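Side-chain contacts in L-tyrosine isonitrile synthase (Pseudomonas aeruginosa, PDB 3E59), which makes the isonitrile group on L-tyrosine, taking its carbon from C2 of ribulose 5-phosphate, in the biosynthesis of paerucumarin: residues P68-N73 with S131-A136; D115-G120 with N153-R158; E161-R164 with E168-R171; Q172-G177 with S237-A242. All coordinates share one frame; numbering follows the deposited sequence.

Contact 1 of 4, residues P68-N73 with S131-A136; sequences PAKSPN and SAYQDA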
# COMPACT_ATOMS: atom_id res chain seq x y z
N PRO A 68 -1.18 -6.68 -0.91
CA PRO A 68 -1.08 -7.95 -0.18
C PRO A 68 -2.04 -9.03 -0.70
O PRO A 68 -1.63 -10.17 -0.92
CB PRO A 68 -1.46 -7.56 1.26
CG PRO A 68 -2.37 -6.41 1.12
CD PRO A 68 -1.87 -5.64 -0.11
N ALA A 69 -3.31 -8.66 -0.84
CA ALA A 69 -4.38 -9.56 -1.25
C ALA A 69 -5.61 -8.72 -1.14
O ALA A 69 -5.60 -7.70 -0.45
CB ALA A 69 -4.50 -10.76 -0.30
N LYS A 70 -6.67 -9.14 -1.83
CA LYS A 70 -7.95 -8.46 -1.71
C LYS A 70 -8.51 -8.62 -0.29
O LYS A 70 -8.25 -9.63 0.38
CB LYS A 70 -8.92 -9.04 -2.75
CG LYS A 70 -9.59 -8.00 -3.66
CD LYS A 70 -8.66 -7.41 -4.69
CE LYS A 70 -9.43 -6.77 -5.84
NZ LYS A 70 -9.24 -5.30 -5.98
N SER A 71 -9.26 -7.62 0.18
CA SER A 71 -10.04 -7.78 1.42
C SER A 71 -10.87 -9.07 1.37
O SER A 71 -11.44 -9.39 0.32
CB SER A 71 -10.95 -6.56 1.61
OG SER A 71 -12.05 -6.86 2.47
N PRO A 72 -10.96 -9.80 2.51
CA PRO A 72 -11.74 -11.05 2.51
C PRO A 72 -13.24 -10.81 2.52
O PRO A 72 -14.02 -11.75 2.41
CB PRO A 72 -11.31 -11.73 3.81
CG PRO A 72 -10.93 -10.57 4.72
CD PRO A 72 -10.36 -9.52 3.83
N ASN A 73 -13.64 -9.55 2.67
CA ASN A 73 -15.05 -9.17 2.72
C ASN A 73 -15.62 -9.04 1.30
O ASN A 73 -15.24 -8.11 0.58
CB ASN A 73 -15.19 -7.85 3.50
CG ASN A 73 -16.64 -7.46 3.77
OD1 ASN A 73 -17.58 -8.01 3.16
ND2 ASN A 73 -16.85 -6.52 4.69
N SER A 131 -0.94 -16.55 -2.38
CA SER A 131 -0.16 -17.06 -3.51
C SER A 131 -0.85 -16.82 -4.86
O SER A 131 -0.18 -16.48 -5.82
CB SER A 131 0.17 -18.54 -3.33
OG SER A 131 1.28 -18.70 -2.47
N ALA A 132 -2.16 -17.02 -4.91
CA ALA A 132 -2.94 -16.78 -6.14
C ALA A 132 -2.95 -15.29 -6.52
O ALA A 132 -2.83 -14.94 -7.71
CB ALA A 132 -4.35 -17.30 -5.98
N TYR A 133 -3.10 -14.42 -5.52
CA TYR A 133 -3.05 -12.98 -5.74
C TYR A 133 -1.68 -12.51 -6.22
O TYR A 133 -1.59 -11.68 -7.14
CB TYR A 133 -3.46 -12.23 -4.47
CG TYR A 133 -3.61 -10.73 -4.63
CD1 TYR A 133 -2.53 -9.87 -4.40
CD2 TYR A 133 -4.83 -10.16 -5.01
CE1 TYR A 133 -2.66 -8.49 -4.54
CE2 TYR A 133 -4.98 -8.78 -5.16
CZ TYR A 133 -3.88 -7.95 -4.93
OH TYR A 133 -4.02 -6.59 -5.06
N GLN A 134 -0.63 -13.05 -5.59
CA GLN A 134 0.76 -12.79 -5.97
C GLN A 134 1.00 -13.12 -7.45
O GLN A 134 1.53 -12.29 -8.20
CB GLN A 134 1.73 -13.61 -5.10
CG GLN A 134 2.07 -12.97 -3.74
CD GLN A 134 3.04 -13.80 -2.89
OE1 GLN A 134 3.11 -13.63 -1.68
NE2 GLN A 134 3.78 -14.70 -3.53
N ASP A 135 0.59 -14.32 -7.85
CA ASP A 135 0.79 -14.84 -9.20
C ASP A 135 0.01 -14.02 -10.22
O ASP A 135 0.51 -13.73 -11.31
CB ASP A 135 0.37 -16.33 -9.30
CG ASP A 135 1.25 -17.25 -8.46
OD1 ASP A 135 2.38 -16.86 -8.08
OD2 ASP A 135 0.81 -18.39 -8.17
N ALA A 136 -1.21 -13.66 -9.86
CA ALA A 136 -2.09 -12.88 -10.72
C ALA A 136 -1.62 -11.43 -10.87
O ALA A 136 -1.77 -10.83 -11.94
CB ALA A 136 -3.53 -12.94 -10.21
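With CG anti to its backbone N (chi1 -173°) and the ring turned crosswise to the CA-CB bond (chi2 -91°), Tyr133 reaches out from its helix and lays one ring face against the backbone of Ala69. The CA of Ala69 sits almost over the ring centre, 3.6 Å from the centroid and only 10° off the normal, which makes a well-centred CH-pi contact. Neighbouring backbone atoms come in obliquely: the O of Pro68 lies 3.6 Å from Tyr133 CD1, and the N of Lys70 lies 3.8 Å from Tyr133 CE2. Lys70, its chain bent at chi2, passes the ring at about a right angle and touches it with CD, 4.0 Å from Tyr133 CE2. The two polar ends then converge outside the pair, since Glu86 of helix 84-103 hydrogen-bonds Tyr133 OH through OE2 and makes a salt bridge to Lys70 NZ through OE1. Further along the loop, Ser71 OG accepts from the N of Asn73 in an ST turn. The contact is buried, an aromatic helix residue pressed on extended backbone, and it seats the loop after strand 60-64 on helix 127-144 of a Rossmann-like alpha/beta domain.

Contact 2 of 4, residues D115-G120 with N153-R158; sequences DGRVFG and NLEDVR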
# COMPACT_ATOMS: atom_id res chain seq x y z
N ASP A 115 3.13 -7.32 1.19
CA ASP A 115 3.03 -7.70 2.59
C ASP A 115 1.95 -8.76 2.84
O ASP A 115 1.52 -8.97 3.97
CB ASP A 115 2.83 -6.46 3.49
CG ASP A 115 1.74 -5.51 2.99
OD1 ASP A 115 1.19 -5.65 1.87
OD2 ASP A 115 1.43 -4.57 3.75
N GLY A 116 1.53 -9.43 1.77
CA GLY A 116 0.46 -10.42 1.86
C GLY A 116 0.84 -11.55 2.78
O GLY A 116 0.05 -11.98 3.60
N ARG A 117 2.08 -12.00 2.65
CA ARG A 117 2.59 -13.10 3.43
C ARG A 117 2.88 -12.73 4.88
O ARG A 117 2.87 -13.61 5.73
CB ARG A 117 3.83 -13.70 2.77
CG ARG A 117 4.21 -15.11 3.27
CD ARG A 117 3.26 -16.17 2.74
NE ARG A 117 3.44 -16.40 1.31
CZ ARG A 117 2.56 -17.02 0.53
NH1 ARG A 117 1.42 -17.48 1.04
NH2 ARG A 117 2.81 -17.18 -0.76
N VAL A 118 3.13 -11.45 5.17
CA VAL A 118 3.59 -11.03 6.51
C VAL A 118 2.54 -11.18 7.63
O VAL A 118 2.91 -11.41 8.80
CB VAL A 118 4.27 -9.59 6.55
CG1 VAL A 118 5.16 -9.35 5.34
CG2 VAL A 118 3.26 -8.49 6.70
N PHE A 119 1.26 -11.08 7.28
CA PHE A 119 0.17 -11.02 8.28
C PHE A 119 -0.27 -12.37 8.85
O PHE A 119 -0.42 -12.54 10.08
CB PHE A 119 -1.03 -10.25 7.72
CG PHE A 119 -0.67 -8.87 7.22
CD1 PHE A 119 -0.98 -8.49 5.91
CD2 PHE A 119 -0.02 -7.95 8.05
CE1 PHE A 119 -0.66 -7.22 5.44
CE2 PHE A 119 0.31 -6.68 7.57
CZ PHE A 119 -0.00 -6.32 6.27
N GLY A 120 -0.46 -13.34 7.96
CA GLY A 120 -0.93 -14.66 8.36
C GLY A 120 -2.38 -14.60 8.78
O GLY A 120 -3.23 -14.05 8.06
N ASN A 153 8.51 -10.53 -2.58
CA ASN A 153 7.67 -11.14 -1.55
C ASN A 153 8.52 -11.59 -0.37
O ASN A 153 9.75 -11.63 -0.47
CB ASN A 153 6.88 -12.32 -2.12
CG ASN A 153 6.16 -11.98 -3.42
OD1 ASN A 153 6.50 -12.49 -4.50
ND2 ASN A 153 5.18 -11.11 -3.33
N LEU A 154 7.88 -11.95 0.74
CA LEU A 154 8.61 -12.46 1.91
C LEU A 154 9.50 -13.67 1.59
O LEU A 154 10.58 -13.83 2.17
CB LEU A 154 7.65 -12.79 3.06
CG LEU A 154 8.20 -13.20 4.44
CD1 LEU A 154 9.26 -12.24 4.97
CD2 LEU A 154 7.06 -13.38 5.45
N GLU A 155 9.05 -14.51 0.66
CA GLU A 155 9.76 -15.75 0.30
C GLU A 155 10.98 -15.51 -0.58
O GLU A 155 11.77 -16.43 -0.80
CB GLU A 155 8.82 -16.77 -0.35
CG GLU A 155 7.96 -16.25 -1.48
CD GLU A 155 6.58 -15.82 -1.02
OE1 GLU A 155 6.45 -15.19 0.06
OE2 GLU A 155 5.62 -16.10 -1.76
N ASP A 156 11.12 -14.29 -1.08
CA ASP A 156 12.29 -13.91 -1.88
C ASP A 156 13.47 -13.48 -1.03
O ASP A 156 14.56 -13.26 -1.55
CB ASP A 156 11.92 -12.81 -2.87
CG ASP A 156 10.81 -13.23 -3.82
OD1 ASP A 156 10.78 -14.42 -4.23
OD2 ASP A 156 9.96 -12.38 -4.17
N VAL A 157 13.26 -13.36 0.29
CA VAL A 157 14.34 -13.01 1.21
C VAL A 157 15.40 -14.12 1.19
O VAL A 157 15.16 -15.24 1.67
CB VAL A 157 13.84 -12.72 2.66
CG1 VAL A 157 15.01 -12.43 3.61
CG2 VAL A 157 12.85 -11.55 2.66
N ARG A 158 16.55 -13.79 0.60
CA ARG A 158 17.65 -14.74 0.42
C ARG A 158 18.04 -15.43 1.72
O ARG A 158 18.29 -16.63 1.74
CB ARG A 158 18.86 -14.02 -0.21
CG ARG A 158 19.93 -14.92 -0.78
CD ARG A 158 20.98 -14.11 -1.54
NE ARG A 158 22.24 -14.84 -1.68
CZ ARG A 158 23.32 -14.37 -2.30
NH1 ARG A 158 23.30 -13.16 -2.85
NH2 ARG A 158 24.43 -15.10 -2.38
O HOH W 1 5.03 -11.02 1.20
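Arg117 and Glu155 run into each other at about a right angle, so that the NE and NH2 side of the guanidinium meets the end of the carboxylate. The two flat groups are twisted by 37°, and the paired bonds are unequal. Arg117 NH2 gives Glu155 OE2 a straight bond of 3.2 Å (173° at the hydrogen), with the oxygen in the guanidinium plane and approached on its syn side, but tilted 34° out of the carboxylate plane. From Arg117 NE to Glu155 OE1 the distance is 3.5 Å, a weak bond. Two successive bends, at chi2 and chi3, fold the arginine so that NE and NH2 turn toward the glutamate. Both ends are held elsewhere too: Ser131 and Asp127 take up NH2 and NH1 of Arg117, and Gln134 of helix 127-144 reaches OE2 of Glu155, which probably fixes the bridge in place.

The apolar part of the arginine crosses Leu154 at an oblique angle, Arg117 CB being 3.9 Å from Leu154 CB and Arg117 CG 4.0 Å from Leu154 CD2. That same methyl faces Val118, whose CG1 is 4.5 Å from Leu154 CD2. Between the two backbones a water accepts from Leu154 N at 3.0 Å and, weakly, from Arg117 N. The salt bridge, one good bond and one weak, thus joins a short helical turn after strand 108-112 to a 3-10 turn after strand 149-151, two loops that leave neighbouring parallel strands at the C-terminal edge of the Rossmann-like sheet.

Contact 3 of 4, residues E161-R164 with E168-R171; sequences EAQR and EQLR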
# COMPACT_ATOMS: atom_id res chain seq x y z
N GLU A 161 15.91 -18.48 2.82
CA GLU A 161 15.75 -19.40 1.68
C GLU A 161 15.17 -20.78 2.03
O GLU A 161 14.18 -21.22 1.44
CB GLU A 161 17.09 -19.55 0.96
CG GLU A 161 16.98 -19.49 -0.56
CD GLU A 161 18.33 -19.30 -1.24
OE1 GLU A 161 18.51 -18.27 -1.94
OE2 GLU A 161 19.22 -20.17 -1.08
N ALA A 162 15.80 -21.46 2.99
CA ALA A 162 15.37 -22.80 3.44
C ALA A 162 13.89 -22.88 3.79
O ALA A 162 13.25 -23.92 3.59
CB ALA A 162 16.22 -23.26 4.63
N GLN A 163 13.34 -21.77 4.30
CA GLN A 163 11.97 -21.74 4.79
C GLN A 163 10.98 -21.13 3.80
O GLN A 163 9.83 -20.82 4.15
CB GLN A 163 11.90 -21.01 6.14
CG GLN A 163 12.53 -21.78 7.30
CD GLN A 163 12.01 -23.21 7.43
OE1 GLN A 163 12.74 -24.11 7.88
NE2 GLN A 163 10.76 -23.43 7.03
N ARG A 164 11.44 -21.01 2.56
CA ARG A 164 10.74 -20.30 1.48
C ARG A 164 9.30 -20.77 1.22
O ARG A 164 8.43 -19.95 0.93
CB ARG A 164 11.59 -20.35 0.20
CG ARG A 164 10.83 -20.20 -1.09
CD ARG A 164 11.69 -19.61 -2.19
NE ARG A 164 10.87 -18.76 -3.04
CZ ARG A 164 11.33 -17.79 -3.82
NH1 ARG A 164 12.64 -17.52 -3.88
NH2 ARG A 164 10.48 -17.08 -4.56
N GLU A 168 4.30 -20.25 7.67
CA GLU A 168 4.33 -19.92 9.10
C GLU A 168 5.74 -19.72 9.65
O GLU A 168 5.97 -18.84 10.47
CB GLU A 168 3.55 -20.94 9.94
CG GLU A 168 2.15 -20.47 10.35
CD GLU A 168 2.17 -19.09 10.99
OE1 GLU A 168 2.91 -18.90 11.98
OE2 GLU A 168 1.44 -18.20 10.51
N GLN A 169 6.68 -20.54 9.19
CA GLN A 169 8.10 -20.37 9.53
C GLN A 169 8.74 -19.11 8.92
O GLN A 169 9.66 -18.54 9.51
CB GLN A 169 8.89 -21.62 9.16
CG GLN A 169 8.79 -22.72 10.21
CD GLN A 169 9.34 -24.06 9.74
OE1 GLN A 169 9.15 -24.45 8.59
NE2 GLN A 169 10.00 -24.77 10.64
N LEU A 170 8.27 -18.70 7.75
CA LEU A 170 8.71 -17.45 7.14
C LEU A 170 8.30 -16.28 8.03
O LEU A 170 9.13 -15.44 8.39
CB LEU A 170 8.11 -17.26 5.75
CG LEU A 170 8.91 -17.67 4.51
CD1 LEU A 170 8.07 -17.43 3.26
CD2 LEU A 170 10.24 -16.92 4.42
N ARG A 171 7.02 -16.27 8.40
CA ARG A 171 6.47 -15.27 9.29
C ARG A 171 7.24 -15.21 10.61
O ARG A 171 7.56 -14.12 11.09
CB ARG A 171 4.97 -15.50 9.51
CG ARG A 171 4.13 -15.06 8.32
CD ARG A 171 2.63 -15.11 8.58
NE ARG A 171 2.08 -16.46 8.43
CZ ARG A 171 1.65 -16.99 7.28
NH1 ARG A 171 1.69 -16.29 6.15
NH2 ARG A 171 1.18 -18.23 7.27
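Gln163 and Leu170 bring their backbones within 5.9 Å, CA to CA, where the chain leaves a short 3-10 turn at 161-162 and doubles back into a helix. Leu170 sets its branch against carbonyl groups of the turn: CG is 3.3 Å from the O of Gln163, and CD1 is 3.5 Å from the O of Arg164. The outer side of the contact belongs to two glutamines. Both carry CG anti to the carbonyl carbon, but Gln163 bends at chi2 while Gln169 stays extended, and the chains cross obliquely, amide planes 63° apart. Their amide groups meet, Gln163 NE2 lying 2.5 Å from Gln169 OE1; Gln163 NE2 also comes within 3.4 Å of Gln169 CB. Within the same helical turn, and away from the 161-164 loop, Arg171 NE bonds Glu168 OE2 at 2.8 Å (162°) from above the carboxylate plane, in an i to i+3 salt bridge. Arg164 forms its salt bridge with Asp156. Of the residues that touch across the contact, Leu170 is the buried one, and it continues onto Leu154, Glu155 and Phe160. The start of helix 167-178 thus packs on the loop that leads into it and is tied by Arg171 to Asp127 at the start of helix 127-144.

Contact 4 of 4, residues Q172-G177 with S237-A242; sequences QLLIGG and SWAWGA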
# COMPACT_ATOMS: atom_id res chain seq x y z
N GLN A 172 7.55 -16.37 11.18
CA GLN A 172 8.33 -16.46 12.43
C GLN A 172 9.77 -15.96 12.28
O GLN A 172 10.34 -15.42 13.24
CB GLN A 172 8.32 -17.89 12.98
CG GLN A 172 7.02 -18.27 13.73
CD GLN A 172 6.67 -17.28 14.84
OE1 GLN A 172 7.52 -16.86 15.64
NE2 GLN A 172 5.39 -16.90 14.91
N LEU A 173 10.35 -16.15 11.10
CA LEU A 173 11.67 -15.57 10.78
C LEU A 173 11.65 -14.04 10.70
O LEU A 173 12.58 -13.40 11.18
CB LEU A 173 12.27 -16.16 9.49
CG LEU A 173 12.74 -17.62 9.52
CD1 LEU A 173 13.25 -18.02 8.14
CD2 LEU A 173 13.81 -17.85 10.58
N LEU A 174 10.59 -13.48 10.10
CA LEU A 174 10.38 -12.02 10.07
C LEU A 174 10.18 -11.43 11.47
O LEU A 174 10.78 -10.42 11.82
CB LEU A 174 9.16 -11.66 9.21
CG LEU A 174 8.78 -10.16 9.14
CD1 LEU A 174 9.84 -9.36 8.40
CD2 LEU A 174 7.40 -9.91 8.54
N ILE A 175 9.31 -12.07 12.25
CA ILE A 175 9.02 -11.69 13.63
C ILE A 175 10.28 -11.78 14.49
O ILE A 175 10.63 -10.83 15.16
CB ILE A 175 7.93 -12.61 14.23
CG1 ILE A 175 6.60 -12.44 13.48
CG2 ILE A 175 7.73 -12.34 15.73
CD1 ILE A 175 5.61 -13.58 13.76
N GLY A 176 10.94 -12.93 14.47
CA GLY A 176 12.15 -13.14 15.27
C GLY A 176 13.24 -12.12 15.01
O GLY A 176 13.91 -11.66 15.93
N GLY A 177 13.42 -11.78 13.74
CA GLY A 177 14.49 -10.88 13.34
C GLY A 177 14.15 -9.41 13.44
O GLY A 177 15.02 -8.60 13.77
N SER A 237 3.63 -5.06 9.75
CA SER A 237 3.96 -4.05 8.74
C SER A 237 5.25 -3.35 9.07
O SER A 237 6.06 -3.10 8.18
CB SER A 237 2.85 -3.00 8.60
OG SER A 237 1.61 -3.61 8.32
N TRP A 238 5.44 -3.01 10.35
CA TRP A 238 6.67 -2.35 10.77
C TRP A 238 7.88 -3.28 10.73
O TRP A 238 8.97 -2.86 10.33
CB TRP A 238 6.53 -1.69 12.15
CG TRP A 238 5.64 -0.45 12.20
CD1 TRP A 238 5.03 0.20 11.15
CD2 TRP A 238 5.31 0.30 13.38
NE1 TRP A 238 4.32 1.29 11.61
CE2 TRP A 238 4.49 1.38 12.98
CE3 TRP A 238 5.63 0.16 14.75
CZ2 TRP A 238 3.97 2.32 13.90
CZ3 TRP A 238 5.11 1.10 15.66
CH2 TRP A 238 4.29 2.17 15.22
N ALA A 239 7.71 -4.54 11.15
CA ALA A 239 8.75 -5.57 11.00
C ALA A 239 9.17 -5.72 9.52
O ALA A 239 10.35 -5.68 9.20
CB ALA A 239 8.28 -6.92 11.56
N TRP A 240 8.18 -5.87 8.63
CA TRP A 240 8.43 -5.95 7.18
C TRP A 240 9.19 -4.72 6.68
O TRP A 240 10.17 -4.84 5.94
CB TRP A 240 7.10 -6.10 6.43
CG TRP A 240 7.15 -6.31 4.90
CD1 TRP A 240 6.36 -5.68 3.97
CD2 TRP A 240 7.99 -7.21 4.16
NE1 TRP A 240 6.65 -6.14 2.70
CE2 TRP A 240 7.64 -7.08 2.78
CE3 TRP A 240 8.99 -8.13 4.51
CZ2 TRP A 240 8.27 -7.82 1.77
CZ3 TRP A 240 9.63 -8.86 3.48
CH2 TRP A 240 9.26 -8.69 2.13
N GLY A 241 8.75 -3.54 7.11
CA GLY A 241 9.46 -2.29 6.78
C GLY A 241 10.91 -2.27 7.23
O GLY A 241 11.81 -1.82 6.49
N ALA A 242 11.15 -2.75 8.45
CA ALA A 242 12.49 -2.84 9.02
C ALA A 242 13.38 -3.82 8.26
O ALA A 242 14.54 -3.52 7.95
CB ALA A 242 12.41 -3.20 10.50
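Leu174 reaches from its helix to the backbone and side chains of Ala239 and Trp240, and it makes nearly the whole contact from its side. Its CB stands back, 5.4 Å from Ala239 CB, and serves mainly to aim the branch. With CG anti to the backbone N (chi1 178°), the next atom arrives beside the small alanine: Leu174 CG is 4.1 Å from Ala239 CB. At the tip the two methyls divide the work. CD1 settles against the peptide between Ala239 and Trp240, 3.8 Å from the O of Ala239 and 3.9 Å from the N of Trp240, and it also meets the indole at its edge, near the ring plane, 4.2 Å from Trp240 CE3. On the same peptide, Leu174 CD2 is 4.1 Å from Trp240 N. Both methyls therefore rest on the peptide that joins Ala239 to Trp240, and the small alanine side chain probably allows this approach. All three touching residues are buried, and the contact is van der Waals packing of a leucine on side chains and a peptide. Trp240 keeps its polar atom outside the contact, with NE1 bonded to the O of Cys113, while its ring also touches Val118 and Leu154. Leu174 likewise touches Val118 and, further along the opposing helix, Leu243. Helix 167-178 thus packs on the long helix 219-247, and the short helix 116-119 fits against both of them.

Overall arrangement
From the N terminus, contact 1 closes the chain between the loop after strand 60-64 and helix 127-144. Contact 2 opens inside that span, at 115-120, and closes beyond it at 153-158, so the two cross, and helix 127-144 joins them through Ser131 and Gln134. Contact 3 follows in series as a tight local turn into helix 167-178, tied back to contact 2 by the Asp156-Arg164 salt bridge. The same helix begins contact 4, whose span of about 60 residues ends on helix 219-247, where Trp240 brings it into touch with contact 2. The set binds loops leaving three strands of the parallel sheet to the helices packed beside it.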